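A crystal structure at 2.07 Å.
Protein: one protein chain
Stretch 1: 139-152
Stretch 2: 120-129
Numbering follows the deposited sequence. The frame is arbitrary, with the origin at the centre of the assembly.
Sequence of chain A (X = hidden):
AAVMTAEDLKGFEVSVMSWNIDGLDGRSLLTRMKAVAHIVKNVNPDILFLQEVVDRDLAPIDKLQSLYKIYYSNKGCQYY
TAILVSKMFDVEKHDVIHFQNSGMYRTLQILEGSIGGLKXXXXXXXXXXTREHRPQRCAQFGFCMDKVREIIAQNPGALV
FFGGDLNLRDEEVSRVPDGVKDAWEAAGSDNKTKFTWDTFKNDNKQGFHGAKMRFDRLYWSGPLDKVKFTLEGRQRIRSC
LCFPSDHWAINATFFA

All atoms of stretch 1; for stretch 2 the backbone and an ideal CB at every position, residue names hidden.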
ATOM      1  N   ALA A 139      14.379  -0.650  11.483  1.00 19.74           N
ATOM      2  CA  ALA A 139      13.742  -0.425  12.778  1.00 23.34           C
ATOM      3  C   ALA A 139      12.243  -0.200  12.619  1.00 29.48           C
ATOM      4  O   ALA A 139      11.441  -0.695  13.409  1.00 35.62           O
ATOM      5  CB  ALA A 139      14.385   0.760  13.490  1.00 24.16           C
ATOM      6  N   GLN A 140      11.868   0.572  11.605  1.00 25.23           N
ATOM      7  CA  GLN A 140      10.454   0.841  11.355  1.00 21.70           C
ATOM      8  C   GLN A 140       9.709  -0.456  11.048  1.00 20.06           C
ATOM      9  O   GLN A 140       8.626  -0.691  11.583  1.00 25.62           O
ATOM     10  CB  GLN A 140      10.298   1.865  10.229  1.00 18.83           C
ATOM     11  CG  GLN A 140      10.785   3.262  10.617  1.00 29.41           C
ATOM     12  CD  GLN A 140      10.959   4.183   9.417  1.00 32.13           C
ATOM     13  OE1 GLN A 140      10.707   3.791   8.272  1.00 24.80           O
ATOM     14  NE2 GLN A 140      11.410   5.414   9.676  1.00 25.05           N
ATOM     15  N   PHE A 141      10.277  -1.284  10.175  1.00 20.32           N
ATOM     16  CA  PHE A 141       9.646  -2.552   9.823  1.00 26.65           C
ATOM     17  C   PHE A 141       9.414  -3.414  11.078  1.00 30.72           C
ATOM     18  O   PHE A 141       8.326  -3.968  11.269  1.00 28.64           O
ATOM     19  CB  PHE A 141      10.478  -3.306   8.789  1.00 23.03           C
ATOM     20  CG  PHE A 141       9.820  -4.563   8.282  1.00 24.57           C
ATOM     21  CD1 PHE A 141       8.962  -4.518   7.191  1.00 24.60           C
ATOM     22  CD2 PHE A 141      10.045  -5.784   8.909  1.00 27.15           C
ATOM     23  CE1 PHE A 141       8.337  -5.675   6.724  1.00 27.97           C
ATOM     24  CE2 PHE A 141       9.427  -6.945   8.451  1.00 26.88           C
ATOM     25  CZ  PHE A 141       8.576  -6.888   7.352  1.00 29.99           C
ATOM     26  N   GLY A 142      10.444  -3.520  11.925  1.00 30.37           N
ATOM     27  CA  GLY A 142      10.346  -4.273  13.167  1.00 26.48           C
ATOM     28  C   GLY A 142       9.237  -3.715  14.040  1.00 26.08           C
ATOM     29  O   GLY A 142       8.393  -4.455  14.557  1.00 25.25           O
ATOM     30  N   PHE A 143       9.206  -2.395  14.155  1.00 22.65           N
ATOM     31  CA  PHE A 143       8.180  -1.717  14.918  1.00 20.72           C
ATOM     32  C   PHE A 143       6.808  -2.043  14.355  1.00 26.00           C
ATOM     33  O   PHE A 143       5.873  -2.349  15.105  1.00 23.04           O
ATOM     34  CB  PHE A 143       8.435  -0.206  14.899  1.00 22.44           C
ATOM     35  CG  PHE A 143       7.358   0.611  15.553  1.00 26.00           C
ATOM     36  CD1 PHE A 143       7.404   0.896  16.914  1.00 34.10           C
ATOM     37  CD2 PHE A 143       6.293   1.103  14.802  1.00 27.32           C
ATOM     38  CE1 PHE A 143       6.394   1.653  17.523  1.00 33.39           C
ATOM     39  CE2 PHE A 143       5.286   1.865  15.394  1.00 30.35           C
ATOM     40  CZ  PHE A 143       5.336   2.142  16.755  1.00 36.55           C
ATOM     41  N   CYS A 144       6.674  -1.996  13.036  1.00 25.50           N
ATOM     42  CA  CYS A 144       5.379  -2.299  12.436  1.00 31.15           C
ATOM     43  C   CYS A 144       4.956  -3.731  12.747  1.00 29.23           C
ATOM     44  O   CYS A 144       3.802  -3.986  13.081  1.00 22.35           O
ATOM     45  CB  CYS A 144       5.402  -2.062  10.922  1.00 29.41           C
ATOM     46  SG  CYS A 144       5.523  -0.315  10.474  1.00 24.48           S
ATOM     47  N   MET A 145       5.894  -4.665  12.650  1.00 18.45           N
ATOM     48  CA  MET A 145       5.564  -6.067  12.917  1.00 27.87           C
ATOM     49  C   MET A 145       5.165  -6.291  14.384  1.00 28.51           C
ATOM     50  O   MET A 145       4.256  -7.069  14.684  1.00 26.69           O
ATOM     51  CB  MET A 145       6.709  -6.992  12.478  1.00 29.95           C
ATOM     52  CG  MET A 145       6.749  -7.275  10.955  1.00 28.24           C
ATOM     53  SD  MET A 145       5.163  -7.897  10.319  1.00 41.43           S
ATOM     54  CE  MET A 145       5.487  -8.033   8.561  1.00 59.86           C
ATOM     55  N   ASP A 146       5.816  -5.583  15.296  1.00 25.86           N
ATOM     56  CA  ASP A 146       5.442  -5.667  16.697  1.00 24.48           C
ATOM     57  C   ASP A 146       4.016  -5.190  16.898  1.00 29.87           C
ATOM     58  O   ASP A 146       3.251  -5.771  17.673  1.00 32.48           O
ATOM     59  CB  ASP A 146       6.405  -4.859  17.567  1.00 28.71           C
ATOM     60  CG  ASP A 146       7.784  -5.503  17.672  1.00 30.98           C
ATOM     61  OD1 ASP A 146       7.905  -6.715  17.413  1.00 31.36           O
ATOM     62  OD2 ASP A 146       8.746  -4.795  18.037  1.00 36.53           O
ATOM     63  N   LYS A 147       3.662  -4.120  16.196  1.00 25.89           N
ATOM     64  CA  LYS A 147       2.325  -3.572  16.277  1.00 23.23           C
ATOM     65  C   LYS A 147       1.299  -4.560  15.736  1.00 25.00           C
ATOM     66  O   LYS A 147       0.236  -4.757  16.335  1.00 23.92           O
ATOM     67  CB  LYS A 147       2.264  -2.241  15.523  1.00 32.43           C
ATOM     68  CG  LYS A 147       0.919  -1.528  15.595  1.00 43.37           C
ATOM     69  CD  LYS A 147       0.509  -1.258  17.034  1.00 52.73           C
ATOM     70  CE  LYS A 147      -0.695  -0.327  17.109  1.00 65.02           C
ATOM     71  NZ  LYS A 147      -1.874  -0.831  16.339  1.00 70.04           N
ATOM     72  N   VAL A 148       1.619  -5.177  14.601  1.00 22.91           N
ATOM     73  CA  VAL A 148       0.785  -6.237  14.027  1.00 19.97           C
ATOM     74  C   VAL A 148       0.640  -7.416  14.983  1.00 29.71           C
ATOM     75  O   VAL A 148      -0.462  -7.915  15.195  1.00 21.53           O
ATOM     76  CB  VAL A 148       1.347  -6.719  12.659  1.00 19.41           C
ATOM     77  CG1 VAL A 148       0.684  -8.026  12.201  1.00 18.22           C
ATOM     78  CG2 VAL A 148       1.164  -5.634  11.598  1.00 23.44           C
ATOM     79  N   ARG A 149       1.755  -7.849  15.574  1.00 30.42           N
ATOM     80  CA  ARG A 149       1.728  -8.962  16.521  1.00 31.37           C
ATOM     81  C   ARG A 149       0.753  -8.638  17.658  1.00 31.14           C
ATOM     82  O   ARG A 149      -0.080  -9.461  18.023  1.00 28.80           O
ATOM     83  CB  ARG A 149       3.138  -9.224  17.074  1.00 36.56           C
ATOM     84  CG  ARG A 149       3.366 -10.603  17.688  1.00 43.70           C
ATOM     85  CD  ARG A 149       4.846 -10.807  18.041  1.00 48.22           C
ATOM     86  NE  ARG A 149       5.730 -10.549  16.904  1.00 51.99           N
ATOM     87  CZ  ARG A 149       6.522  -9.480  16.811  1.00 53.32           C
ATOM     88  NH1 ARG A 149       7.293  -9.295  15.742  1.00 45.34           N
ATOM     89  NH2 ARG A 149       6.550  -8.591  17.799  1.00 53.51           N
ATOM     90  N   GLU A 150       0.868  -7.436  18.225  1.00 26.54           N
ATOM     91  CA  GLU A 150      -0.042  -6.988  19.286  1.00 25.75           C
ATOM     92  C   GLU A 150      -1.517  -6.943  18.846  1.00 26.20           C
ATOM     93  O   GLU A 150      -2.395  -7.438  19.550  1.00 27.08           O
ATOM     94  CB  GLU A 150       0.388  -5.616  19.803  1.00 26.77           C
ATOM     95  CG  GLU A 150      -0.476  -5.080  20.922  1.00 39.04           C
ATOM     96  CD  GLU A 150       0.039  -3.763  21.468  1.00 52.87           C
ATOM     97  OE1 GLU A 150       0.455  -2.903  20.660  1.00 58.09           O
ATOM     98  OE2 GLU A 150       0.034  -3.593  22.707  1.00 57.08           O
ATOM     99  N   ILE A 151      -1.792  -6.353  17.684  1.00 26.26           N
ATOM    100  CA  ILE A 151      -3.171  -6.257  17.198  1.00 18.06           C
ATOM    101  C   ILE A 151      -3.777  -7.648  17.080  1.00 21.86           C
ATOM    102  O   ILE A 151      -4.923  -7.873  17.471  1.00 27.00           O
ATOM    103  CB  ILE A 151      -3.238  -5.504  15.844  1.00 26.48           C
ATOM    104  CG1 ILE A 151      -3.048  -4.002  16.085  1.00 25.03           C
ATOM    105  CG2 ILE A 151      -4.590  -5.735  15.119  1.00 17.20           C
ATOM    106  CD1 ILE A 151      -2.914  -3.176  14.811  1.00 27.73           C
ATOM    107  N   ILE A 152      -3.007  -8.571  16.517  1.00 27.80           N
ATOM    108  CA  ILE A 152      -3.441  -9.955  16.346  1.00 24.60           C
ATOM    109  C   ILE A 152      -3.762 -10.613  17.698  1.00 27.36           C
ATOM    110  O   ILE A 152      -4.788 -11.264  17.855  1.00 27.86           O
ATOM    111  CB  ILE A 152      -2.354 -10.760  15.620  1.00 24.02           C
ATOM    112  CG1 ILE A 152      -2.227 -10.298  14.164  1.00 27.02           C
ATOM    113  CG2 ILE A 152      -2.619 -12.248  15.740  1.00 26.50           C
ATOM    114  CD1 ILE A 152      -0.975 -10.833  13.456  1.00 21.29           C
ATOM    115  N   UNK A 120     -11.562  -5.573  11.088  1.00 22.80           N
ATOM    116  CA  UNK A 120     -10.476  -5.373  10.130  1.00 19.68           C
ATOM    117  C   UNK A 120      -9.537  -4.278  10.597  1.00 20.84           C
ATOM    118  O   UNK A 120      -9.995  -3.196  10.956  1.00 22.28           O
ATOM    119  CB  UNK A 120     -11.034  -5.031   8.747  1.00 19.68           C
ATOM    120  N   UNK A 121      -8.238  -4.568  10.615  1.00 17.58           N
ATOM    121  CA  UNK A 121      -7.208  -3.557  10.869  1.00 20.34           C
ATOM    122  C   UNK A 121      -6.416  -3.316   9.592  1.00 22.78           C
ATOM    123  O   UNK A 121      -5.957  -4.264   8.948  1.00 20.38           O
ATOM    124  CB  UNK A 121      -6.279  -3.989  12.006  1.00 20.34           C
ATOM    125  N   UNK A 122      -6.268  -2.045   9.228  1.00 19.41           N
ATOM    126  CA  UNK A 122      -5.540  -1.656   8.029  1.00 17.81           C
ATOM    127  C   UNK A 122      -4.355  -0.824   8.471  1.00 21.50           C
ATOM    128  O   UNK A 122      -4.539   0.210   9.118  1.00 19.69           O
ATOM    129  CB  UNK A 122      -6.428  -0.888   7.048  1.00 17.81           C
ATOM    130  N   UNK A 123      -3.151  -1.269   8.125  1.00 17.86           N
ATOM    131  CA  UNK A 123      -1.927  -0.554   8.471  1.00 18.67           C
ATOM    132  C   UNK A 123      -1.124  -0.230   7.210  1.00 21.37           C
ATOM    133  O   UNK A 123      -0.622  -1.129   6.534  1.00 18.29           O
ATOM    134  CB  UNK A 123      -1.082  -1.378   9.445  1.00 18.67           C
ATOM    135  N   UNK A 124      -1.024   1.061   6.907  1.00 18.19           N
ATOM    136  CA  UNK A 124      -0.402   1.558   5.689  1.00 18.21           C
ATOM    137  C   UNK A 124       0.805   2.415   6.041  1.00 18.17           C
ATOM    138  O   UNK A 124       0.711   3.322   6.892  1.00 17.95           O
ATOM    139  CB  UNK A 124      -1.404   2.355   4.852  1.00 18.21           C
ATOM    140  N   UNK A 125       1.932   2.150   5.386  1.00 18.41           N
ATOM    141  CA  UNK A 125       3.139   2.902   5.675  1.00 18.42           C
ATOM    142  C   UNK A 125       3.981   3.112   4.438  1.00 22.21           C
ATOM    143  O   UNK A 125       3.810   2.436   3.432  1.00 22.39           O
ATOM    144  CB  UNK A 125       3.963   2.190   6.750  1.00 18.42           C
ATOM    145  N   UNK A 126       4.879   4.078   4.529  1.00 21.44           N
ATOM    146  CA  UNK A 126       5.875   4.326   3.504  1.00 19.00           C
ATOM    147  C   UNK A 126       7.207   4.384   4.243  1.00 19.91           C
ATOM    148  O   UNK A 126       7.562   5.436   4.771  1.00 18.91           O
ATOM    149  CB  UNK A 126       5.591   5.606   2.715  1.00 19.00           C
ATOM    150  N   UNK A 127       7.939   3.269   4.300  1.00 19.25           N
ATOM    151  CA  UNK A 127       9.137   3.221   5.150  1.00 19.29           C
ATOM    152  C   UNK A 127      10.296   4.061   4.605  1.00 26.70           C
ATOM    153  O   UNK A 127      10.356   4.347   3.404  1.00 21.24           O
ATOM    154  CB  UNK A 127       9.596   1.770   5.310  1.00 19.29           C
ATOM    155  N   UNK A 128      11.219   4.451   5.489  1.00 21.66           N
ATOM    156  CA  UNK A 128      12.315   5.342   5.113  1.00 21.53           C
ATOM    157  C   UNK A 128      12.963   4.942   3.786  1.00 20.06           C
ATOM    158  O   UNK A 128      13.188   3.760   3.506  1.00 31.57           O
ATOM    159  CB  UNK A 128      13.373   5.359   6.218  1.00 21.53           C
ATOM    160  N   UNK A 129      13.236   5.944   2.958  1.00 21.21           N
ATOM    161  CA  UNK A 129      13.716   5.741   1.589  1.00 20.54           C
ATOM    162  C   UNK A 129      15.255   5.694   1.504  1.00 26.98           C
ATOM    163  O   UNK A 129      15.953   6.287   2.342  1.00 24.32           O
ATOM    164  CB  UNK A 129      13.183   6.856   0.687  1.00 20.54           C
TER

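The helix 139-152 runs antiparallel to the strand at 120-126 (175° between their directions), with the axes 10.7 Å apart at closest approach. That gap must be filled by side chains, and CA-to-CB directions indicate which positions can fill it.

Position 120 has extended backbone angles (-135/129), and no atom of the helix lies within 5.5 Å of its ideal CB. It is V120.

At 121 the CB points toward the helix and lies 3.9 Å from I151 CG2. The neighbouring surface is aliphatic, so a branched aliphatic, a leucine or an aromatic would suit. The residue is F121, with chi1 m. One ring face receives I151: its CG2 sits 3.4 Å from the F121 ring centroid, 14° off the normal, a CH-pi contact.

Position 122 points away, and the helix does not constrain it. It is L122.

At 123 the CB again points toward the helix, but the nearest helix atom, V148 CG2, is 5.3 Å away. A side chain must therefore extend to make contact, and the aliphatic parts of K147, V148 and I151 favour leucine, isoleucine or methionine. L123 spans the space: its CD2 lies 3.9 Å from I151 CD1, 4.1 Å from V148 CG2 and 4.1 Å from K147 CG.

Position 124 is out of reach of the helix and is N124, whose side chain is hydrogen-bonded elsewhere in the structure.

At 125 the CB points toward the helix, 4.8 Å from C144 SG. A small or medium side chain, such as alanine, valine, serine or threonine, would be reasonable. It is T125, which gains little direct contact; its OG1 is hydrogen-bonded elsewhere.

Position 126 points away. It is H126.

At 127 the strand has ended, yet the CB faces the helix, 3.8 Å from Q140 OE1, with C144 and F141 nearby. A medium apolar side chain fits best. L127 places CD1 3.9 Å from F141 CB, at the edge of the F141 ring, and CD2 4.4 Å from C144 SG.

At 128 the ideal CB is 3.7 Å from Q140 OE1, and the backbone N donates to that oxygen (128 N to Q140 OE1, 2.9 Å, 167°), a bond open to any residue with a backbone N-H, so proline alone is excluded. The amide NE2 remains a donor, so an acceptor such as glutamate, glutamine, aspartate or asparagine would suit. E128 accepts from it: Q140 NE2 to E128 OE1, 3.1 Å, 173°. One glutamine amide thus engages both backbone and side chain.

Position 129 is beyond the helix's reach and is S129.

Stretch 2 120-129: VFLLNTHLES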
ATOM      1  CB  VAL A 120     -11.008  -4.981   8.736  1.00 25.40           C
ATOM      2  CG1 VAL A 120      -9.852  -4.839   7.766  1.00 21.75           C
ATOM      3  CG2 VAL A 120     -12.004  -6.008   8.235  1.00 25.49           C
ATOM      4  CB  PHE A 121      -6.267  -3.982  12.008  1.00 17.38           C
ATOM      5  CG  PHE A 121      -6.913  -3.966  13.373  1.00 21.88           C
ATOM      6  CD1 PHE A 121      -7.710  -5.025  13.794  1.00 24.56           C
ATOM      7  CD2 PHE A 121      -6.688  -2.896  14.247  1.00 22.70           C
ATOM      8  CE1 PHE A 121      -8.308  -5.011  15.068  1.00 20.72           C
ATOM      9  CE2 PHE A 121      -7.262  -2.871  15.513  1.00 25.53           C
ATOM     10  CZ  PHE A 121      -8.080  -3.933  15.925  1.00 22.92           C
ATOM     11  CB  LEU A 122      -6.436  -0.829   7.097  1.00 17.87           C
ATOM     12  CG  LEU A 122      -7.750  -1.500   6.671  1.00 19.33           C
ATOM     13  CD1 LEU A 122      -8.580  -0.615   5.733  1.00 18.06           C
ATOM     14  CD2 LEU A 122      -7.429  -2.841   6.028  1.00 18.20           C
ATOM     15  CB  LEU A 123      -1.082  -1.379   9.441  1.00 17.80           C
ATOM     16  CG  LEU A 123      -1.718  -1.726  10.797  1.00 20.65           C
ATOM     17  CD1 LEU A 123      -2.634  -2.947  10.702  1.00 17.65           C
ATOM     18  CD2 LEU A 123      -0.635  -1.935  11.846  1.00 27.57           C
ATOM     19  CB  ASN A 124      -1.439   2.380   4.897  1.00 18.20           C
ATOM     20  CG  ASN A 124      -0.905   2.908   3.574  1.00 18.44           C
ATOM     21  OD1 ASN A 124       0.054   2.376   3.018  1.00 18.66           O
ATOM     22  ND2 ASN A 124      -1.535   3.977   3.059  1.00 18.40           N
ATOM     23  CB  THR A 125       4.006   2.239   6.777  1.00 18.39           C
ATOM     24  OG1 THR A 125       5.016   3.161   7.213  1.00 23.22           O
ATOM     25  CG2 THR A 125       4.677   0.967   6.233  1.00 18.68           C
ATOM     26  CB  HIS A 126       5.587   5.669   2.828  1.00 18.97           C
ATOM     27  CG  HIS A 126       6.534   6.015   1.718  1.00 19.91           C
ATOM     28  ND1 HIS A 126       6.536   7.246   1.105  1.00 19.28           N
ATOM     29  CD2 HIS A 126       7.523   5.293   1.130  1.00 20.57           C
ATOM     30  CE1 HIS A 126       7.480   7.272   0.174  1.00 20.58           C
ATOM     31  NE2 HIS A 126       8.089   6.101   0.167  1.00 23.79           N
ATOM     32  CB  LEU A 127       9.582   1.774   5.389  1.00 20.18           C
ATOM     33  CG  LEU A 127       8.527   0.891   6.071  1.00 21.26           C
ATOM     34  CD1 LEU A 127       9.122  -0.474   6.457  1.00 19.46           C
ATOM     35  CD2 LEU A 127       7.920   1.612   7.276  1.00 18.90           C
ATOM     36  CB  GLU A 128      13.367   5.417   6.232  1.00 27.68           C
ATOM     37  CG  GLU A 128      14.048   6.787   6.380  1.00 31.57           C
ATOM     38  CD  GLU A 128      13.190   7.813   7.116  1.00 30.69           C
ATOM     39  OE1 GLU A 128      12.045   7.489   7.524  1.00 30.11           O
ATOM     40  OE2 GLU A 128      13.665   8.953   7.306  1.00 33.38           O
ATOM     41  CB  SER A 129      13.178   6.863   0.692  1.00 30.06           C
ATOM     42  OG  SER A 129      11.766   7.026   0.824  1.00 32.22           O
TER
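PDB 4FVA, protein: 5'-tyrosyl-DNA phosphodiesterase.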